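Local structure of glycerophosphodiester phosphodiesterase (Parabacteroides distasonis, 3NO3) at residues E32-Y36 against P226-Q230; P110-R114 against N139-E145. The protein belongs to the glycerophosphoryl diester phosphodiesterase family of TIM-barrel proteins and carries a magnesium ion bound by acidic side chains. One frame throughout, in Å; residues are numbered along the deposited sequence.

Interaction 1: residues E32-Y36 against P226-Q230; sequences EIGAY and PEETQ
I33 and Q230 meet obliquely where the turn after helix 24-32 runs past the first turn of helix 226-236, the amide NE2 of Q230 going to the I33 carbonyl while OE1 lies against CD1. Q230 reaches across with its chain extended beyond CG and puts its amide against the backbone of the turn: NE2 donates to I33 O at 2.9 Å, with an N-H...O angle of 151°. The donor stands above the carbonyl plane of I33, 46° out of it, so the bond does not follow a lone pair. NE2 has a second partner, a water that accepts from it and donates to G34 O at 3.0 Å, so one amide nitrogen ties down two successive carbonyls, one directly, one through the water. Both residues sit at the end of helix 24-32, where G34, with positive phi, leaves the helical conformation in a Schellman motif.

The side chain of I33 packs beside this polar link. With CG1 set between its own backbone N and carbonyl carbon (chi1 71°), CD1 is carried to the proline ring and CG2 to the glutamate. CD1 lies 3.8 Å from P226 CG, the two side chains crossing at about a right angle, and 3.8 Å from Q230 OE1. CG2 rests against the carboxylate end of E227, whose OE2 is 3.8 Å away; the other oxygen, OE1, is hydrogen-bonded to Y13 OH.

Y13, from a loop, also touches I33 and P226, while the side chains of P226 and Q230 lean on V7 of strand 6-9. The contact thus joins the turn leading into strand 37-44 to the start of the C-terminal helix, beside the strand that lies between 37-44 and 220-223 in the barrel sheet.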
loop_
_atom_site.group_PDB
_atom_site.type_symbol
_atom_site.label_atom_id
_atom_site.label_comp_id
_atom_site.label_asym_id
_atom_site.label_seq_id
_atom_site.Cartn_x
_atom_site.Cartn_y
_atom_site.Cartn_z
ATOM N N GLU A 32 5.656 7.429 13.820
ATOM C CA GLU A 32 5.657 8.470 14.867
ATOM C C GLU A 32 4.245 8.993 15.192
ATOM O O GLU A 32 3.907 9.204 16.373
ATOM C CB GLU A 32 6.647 9.600 14.523
ATOM C CG GLU A 32 6.942 10.585 15.706
ATOM C CD GLU A 32 8.077 11.616 15.427
ATOM O OE1 GLU A 32 8.292 11.901 14.239
ATOM O OE2 GLU A 32 8.718 12.167 16.408
ATOM N N ILE A 33 3.411 9.174 14.169
ATOM C CA ILE A 33 1.997 9.563 14.398
ATOM C C ILE A 33 1.049 8.427 14.830
ATOM O O ILE A 33 -0.121 8.675 15.057
ATOM C CB ILE A 33 1.403 10.390 13.220
ATOM C CG1 ILE A 33 1.190 9.554 11.981
ATOM C CG2 ILE A 33 2.303 11.659 12.929
ATOM C CD1 ILE A 33 0.398 10.259 10.908
ATOM N N GLY A 34 1.522 7.185 14.859
ATOM C CA GLY A 34 0.690 6.047 15.195
ATOM C C GLY A 34 -0.353 5.673 14.161
ATOM O O GLY A 34 -1.428 5.215 14.508
ATOM N N ALA A 35 -0.059 5.878 12.882
ATOM C CA ALA A 35 -0.975 5.425 11.830
ATOM C C ALA A 35 -1.026 3.895 11.881
ATOM O O ALA A 35 -0.029 3.273 12.282
ATOM C CB ALA A 35 -0.510 5.939 10.457
ATOM N N TYR A 36 -2.180 3.314 11.526
ATOM C CA TYR A 36 -2.310 1.868 11.397
ATOM C C TYR A 36 -1.266 1.284 10.444
ATOM O O TYR A 36 -0.588 0.295 10.759
ATOM C CB TYR A 36 -3.717 1.463 10.896
ATOM C CG TYR A 36 -3.830 -0.037 10.633
ATOM C CD1 TYR A 36 -3.996 -0.923 11.692
ATOM C CD2 TYR A 36 -3.716 -0.564 9.341
ATOM C CE1 TYR A 36 -4.067 -2.290 11.478
ATOM C CE2 TYR A 36 -3.767 -1.945 9.127
ATOM C CZ TYR A 36 -3.955 -2.781 10.187
ATOM O OH TYR A 36 -4.000 -4.139 9.990
ATOM N N PRO A 226 -2.787 12.026 6.784
ATOM C CA PRO A 226 -3.189 11.035 7.808
ATOM C C PRO A 226 -3.590 11.637 9.180
ATOM O O PRO A 226 -4.511 11.117 9.819
ATOM C CB PRO A 226 -1.953 10.134 7.940
ATOM C CG PRO A 226 -0.832 10.925 7.416
ATOM C CD PRO A 226 -1.418 11.765 6.319
ATOM N N GLU A 227 -2.918 12.687 9.613
ATOM C CA GLU A 227 -3.270 13.354 10.876
ATOM C C GLU A 227 -4.676 13.992 10.860
ATOM O O GLU A 227 -5.358 13.951 11.905
ATOM C CB GLU A 227 -2.220 14.392 11.297
ATOM C CG GLU A 227 -0.854 13.806 11.602
ATOM C CD GLU A 227 0.046 14.743 12.402
ATOM O OE1 GLU A 227 0.810 15.521 11.799
ATOM O OE2 GLU A 227 0.033 14.653 13.640
ATOM N N GLU A 228 -5.117 14.535 9.713
ATOM C CA GLU A 228 -6.508 15.029 9.619
ATOM C C GLU A 228 -7.495 13.870 9.809
ATOM O O GLU A 228 -8.480 14.012 10.544
ATOM C CB GLU A 228 -6.772 15.791 8.309
ATOM C CG GLU A 228 -8.275 16.183 7.994
ATOM C CD GLU A 228 -8.843 17.345 8.795
ATOM O OE1 GLU A 228 -9.653 17.112 9.728
ATOM O OE2 GLU A 228 -8.531 18.500 8.454
ATOM N N THR A 229 -7.249 12.720 9.177
ATOM C CA THR A 229 -8.136 11.559 9.367
ATOM C C THR A 229 -8.188 11.073 10.821
ATOM O O THR A 229 -9.278 10.738 11.347
ATOM C CB THR A 229 -7.742 10.366 8.462
ATOM O OG1 THR A 229 -7.424 10.860 7.163
ATOM C CG2 THR A 229 -8.893 9.357 8.344
ATOM N N GLN A 230 -7.031 11.056 11.484
ATOM C CA GLN A 230 -6.961 10.699 12.903
ATOM C C GLN A 230 -7.757 11.666 13.783
ATOM O O GLN A 230 -8.464 11.230 14.703
ATOM C CB GLN A 230 -5.502 10.652 13.390
ATOM C CG GLN A 230 -4.645 9.457 12.831
ATOM C CD GLN A 230 -3.169 9.581 13.164
ATOM O OE1 GLN A 230 -2.603 10.683 13.125
ATOM N NE2 GLN A 230 -2.543 8.465 13.506
HETATM O O HOH W 1 -4.215 6.105 13.898
#

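Interaction 2: residues P110-R114 against N139-E145; sequences PERNR and NMDACKE
P110 opens the contact by lying alongside D141, both side chains pointing the same way, with the ring atom CG 3.5 Å from D141 OD2. One turn on, N113 points at the other helix and meets N139. The two side chains come from opposite directions and their amides overlap, stacked with planes 17° apart, and N113 CG sits 3.2 Å from N139 OD1. No hydrogen bond joins the pair; the polar ends are occupied elsewhere. N113 OD1 accepts from H107 N and its ND2 donates to T109 O, while N139 ND2 donates to S106 OG. With CG anti to the backbone N (chi1 -170°), N139 turns its OD1 back to the helix it precedes, accepting from A142 N at 2.9 Å on a lone pair in the carbonyl plane.

R114 comes next, its chain bent at chi3. NH1 makes a long salt bridge to D141 OD1, 3.6 Å, the guanidinium and carboxylate planes nearly perpendicular. A water at the guanidinium edge accepts from NH1 at 3.0 Å and donates to D141 O at 2.7 Å, adding a second link between the same two residues. P110 O sits over one guanidinium face. Farther along, E145 CG packs 3.7 Å from R114 O, while its carboxylate pairs with R148.

The axes of the short helical segments 110-114 and 140-145 come within 8.0 Å and cross at -40°. They begin neighbouring helices of the TIM barrel, following the adjacent parallel strands 99-104 and 133-137, with the N-cap asparagine of one stacked on the first turn of the other.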
loop_
_atom_site.group_PDB
_atom_site.type_symbol
_atom_site.label_atom_id
_atom_site.label_comp_id
_atom_site.label_asym_id
_atom_site.label_seq_id
_atom_site.Cartn_x
_atom_site.Cartn_y
_atom_site.Cartn_z
ATOM N N PRO A 110 2.678 -10.981 -17.684
ATOM C CA PRO A 110 2.211 -11.768 -16.529
ATOM C C PRO A 110 3.358 -12.533 -15.810
ATOM O O PRO A 110 3.437 -12.481 -14.577
ATOM C CB PRO A 110 1.235 -12.728 -17.177
ATOM C CG PRO A 110 0.620 -11.860 -18.279
ATOM C CD PRO A 110 1.824 -11.223 -18.864
ATOM N N GLU A 111 4.231 -13.184 -16.586
ATOM C CA GLU A 111 5.392 -13.890 -16.003
ATOM C C GLU A 111 6.325 -12.985 -15.183
ATOM O O GLU A 111 6.734 -13.377 -14.083
ATOM C CB GLU A 111 6.133 -14.696 -17.058
ATOM C CG GLU A 111 5.313 -15.897 -17.489
ATOM C CD GLU A 111 5.944 -16.796 -18.553
ATOM O OE1 GLU A 111 6.589 -16.353 -19.542
ATOM O OE2 GLU A 111 5.750 -18.013 -18.391
ATOM N N ARG A 112 6.568 -11.753 -15.632
ATOM C CA ARG A 112 7.400 -10.807 -14.861
ATOM C C ARG A 112 6.732 -10.341 -13.584
ATOM O O ARG A 112 7.408 -10.223 -12.522
ATOM C CB ARG A 112 7.853 -9.623 -15.728
ATOM C CG ARG A 112 8.917 -8.744 -15.136
ATOM C CD ARG A 112 10.211 -9.504 -14.809
ATOM N NE ARG A 112 11.269 -8.570 -14.474
ATOM C CZ ARG A 112 12.458 -8.951 -14.046
ATOM N NH1 ARG A 112 12.762 -10.250 -13.953
ATOM N NH2 ARG A 112 13.354 -8.036 -13.776
ATOM N N ASN A 113 5.420 -10.115 -13.640
ATOM C CA ASN A 113 4.657 -9.853 -12.423
ATOM C C ASN A 113 4.750 -10.982 -11.426
ATOM O O ASN A 113 4.924 -10.697 -10.224
ATOM C CB ASN A 113 3.206 -9.515 -12.714
ATOM C CG ASN A 113 3.059 -8.099 -13.225
ATOM O OD1 ASN A 113 3.177 -7.176 -12.438
ATOM N ND2 ASN A 113 2.841 -7.919 -14.532
ATOM N N ARG A 114 4.693 -12.234 -11.902
ATOM C CA ARG A 114 4.876 -13.382 -10.998
ATOM C C ARG A 114 6.236 -13.443 -10.362
ATOM O O ARG A 114 6.361 -13.716 -9.143
ATOM C CB ARG A 114 4.596 -14.700 -11.688
ATOM C CG ARG A 114 3.127 -14.851 -11.975
ATOM C CD ARG A 114 2.741 -16.295 -12.382
ATOM N NE ARG A 114 2.708 -16.418 -13.831
ATOM C CZ ARG A 114 1.684 -16.096 -14.641
ATOM N NH1 ARG A 114 0.520 -15.594 -14.187
ATOM N NH2 ARG A 114 1.842 -16.261 -15.943
ATOM N N ASN A 139 -2.165 -5.030 -10.568
ATOM C CA ASN A 139 -1.941 -6.114 -11.496
ATOM C C ASN A 139 -2.502 -7.417 -10.999
ATOM O O ASN A 139 -2.093 -7.916 -9.931
ATOM C CB ASN A 139 -0.427 -6.298 -11.748
ATOM C CG ASN A 139 -0.164 -7.256 -12.886
ATOM O OD1 ASN A 139 -0.066 -8.478 -12.681
ATOM N ND2 ASN A 139 -0.112 -6.717 -14.115
HETATM N N MSE A 140 -3.353 -8.027 -11.795
HETATM C CA MSE A 140 -4.023 -9.255 -11.379
HETATM C C MSE A 140 -3.088 -10.448 -11.300
HETATM O O MSE A 140 -3.240 -11.267 -10.406
HETATM C CB MSE A 140 -5.171 -9.575 -12.340
HETATM C CG MSE A 140 -5.974 -10.833 -11.990
HETATM SE SE MSE A 140 -6.638 -10.921 -10.153
HETATM C CE MSE A 140 -8.093 -9.683 -10.398
ATOM N N ASP A 141 -2.110 -10.519 -12.203
ATOM C CA ASP A 141 -1.109 -11.622 -12.159
ATOM C C ASP A 141 -0.250 -11.551 -10.896
ATOM O O ASP A 141 -0.000 -12.596 -10.265
ATOM C CB ASP A 141 -0.272 -11.653 -13.453
ATOM C CG ASP A 141 -1.145 -11.801 -14.704
ATOM O OD1 ASP A 141 -1.762 -12.871 -14.823
ATOM O OD2 ASP A 141 -1.234 -10.865 -15.515
ATOM N N ALA A 142 0.121 -10.334 -10.469
ATOM C CA ALA A 142 0.836 -10.153 -9.210
ATOM C C ALA A 142 -0.008 -10.607 -8.007
ATOM O O ALA A 142 0.476 -11.332 -7.181
ATOM C CB ALA A 142 1.261 -8.678 -9.013
ATOM N N CYS A 143 -1.243 -10.122 -7.928
ATOM C CA CYS A 143 -2.181 -10.479 -6.845
ATOM C C CYS A 143 -2.378 -11.993 -6.753
ATOM O O CYS A 143 -2.309 -12.544 -5.688
ATOM C CB CYS A 143 -3.533 -9.824 -7.074
ATOM S SG CYS A 143 -3.553 -7.994 -6.920
ATOM N N LYS A 144 -2.598 -12.651 -7.886
ATOM C CA LYS A 144 -2.829 -14.103 -7.869
ATOM C C LYS A 144 -1.612 -14.873 -7.336
ATOM O O LYS A 144 -1.757 -15.846 -6.558
ATOM C CB LYS A 144 -3.221 -14.603 -9.274
ATOM C CG LYS A 144 -4.678 -14.296 -9.711
ATOM C CD LYS A 144 -4.878 -14.739 -11.191
ATOM C CE LYS A 144 -6.304 -14.817 -11.586
ATOM N NZ LYS A 144 -6.369 -15.146 -13.049
ATOM N N GLU A 145 -0.415 -14.416 -7.699
ATOM C CA GLU A 145 0.812 -15.032 -7.176
ATOM C C GLU A 145 1.003 -14.774 -5.694
ATOM O O GLU A 145 1.389 -15.679 -4.973
ATOM C CB GLU A 145 2.029 -14.541 -7.982
ATOM C CG GLU A 145 3.328 -15.327 -7.729
ATOM C CD GLU A 145 3.277 -16.806 -8.118
ATOM O OE1 GLU A 145 2.246 -17.335 -8.598
ATOM O OE2 GLU A 145 4.310 -17.481 -7.906
HETATM O O HOH W 2 -0.212 -15.044 -11.380
#

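How the interactions relate
Interactions 1 and 2 lie on opposite sides of the chain's centre, their own centres 31 Å apart and their nearest atoms about 17 Å apart, without touching. Both lie on helices and loops around the same curled barrel sheet. In chain order 32-36 comes first, then both segments of interaction 2, and 226-230 last. Interaction 1 therefore brings together early and late parts of the chain, 190 residues apart, near where strands 6-9 and 220-223 pair to close the ring. Interaction 2 is local, joining successive helices only 25 residues apart. A magnesium ion is held by E39 and D41 of strand 37-44, which 32-36 leads into, and by E103 of strand 99-104, which precedes helix 110-126.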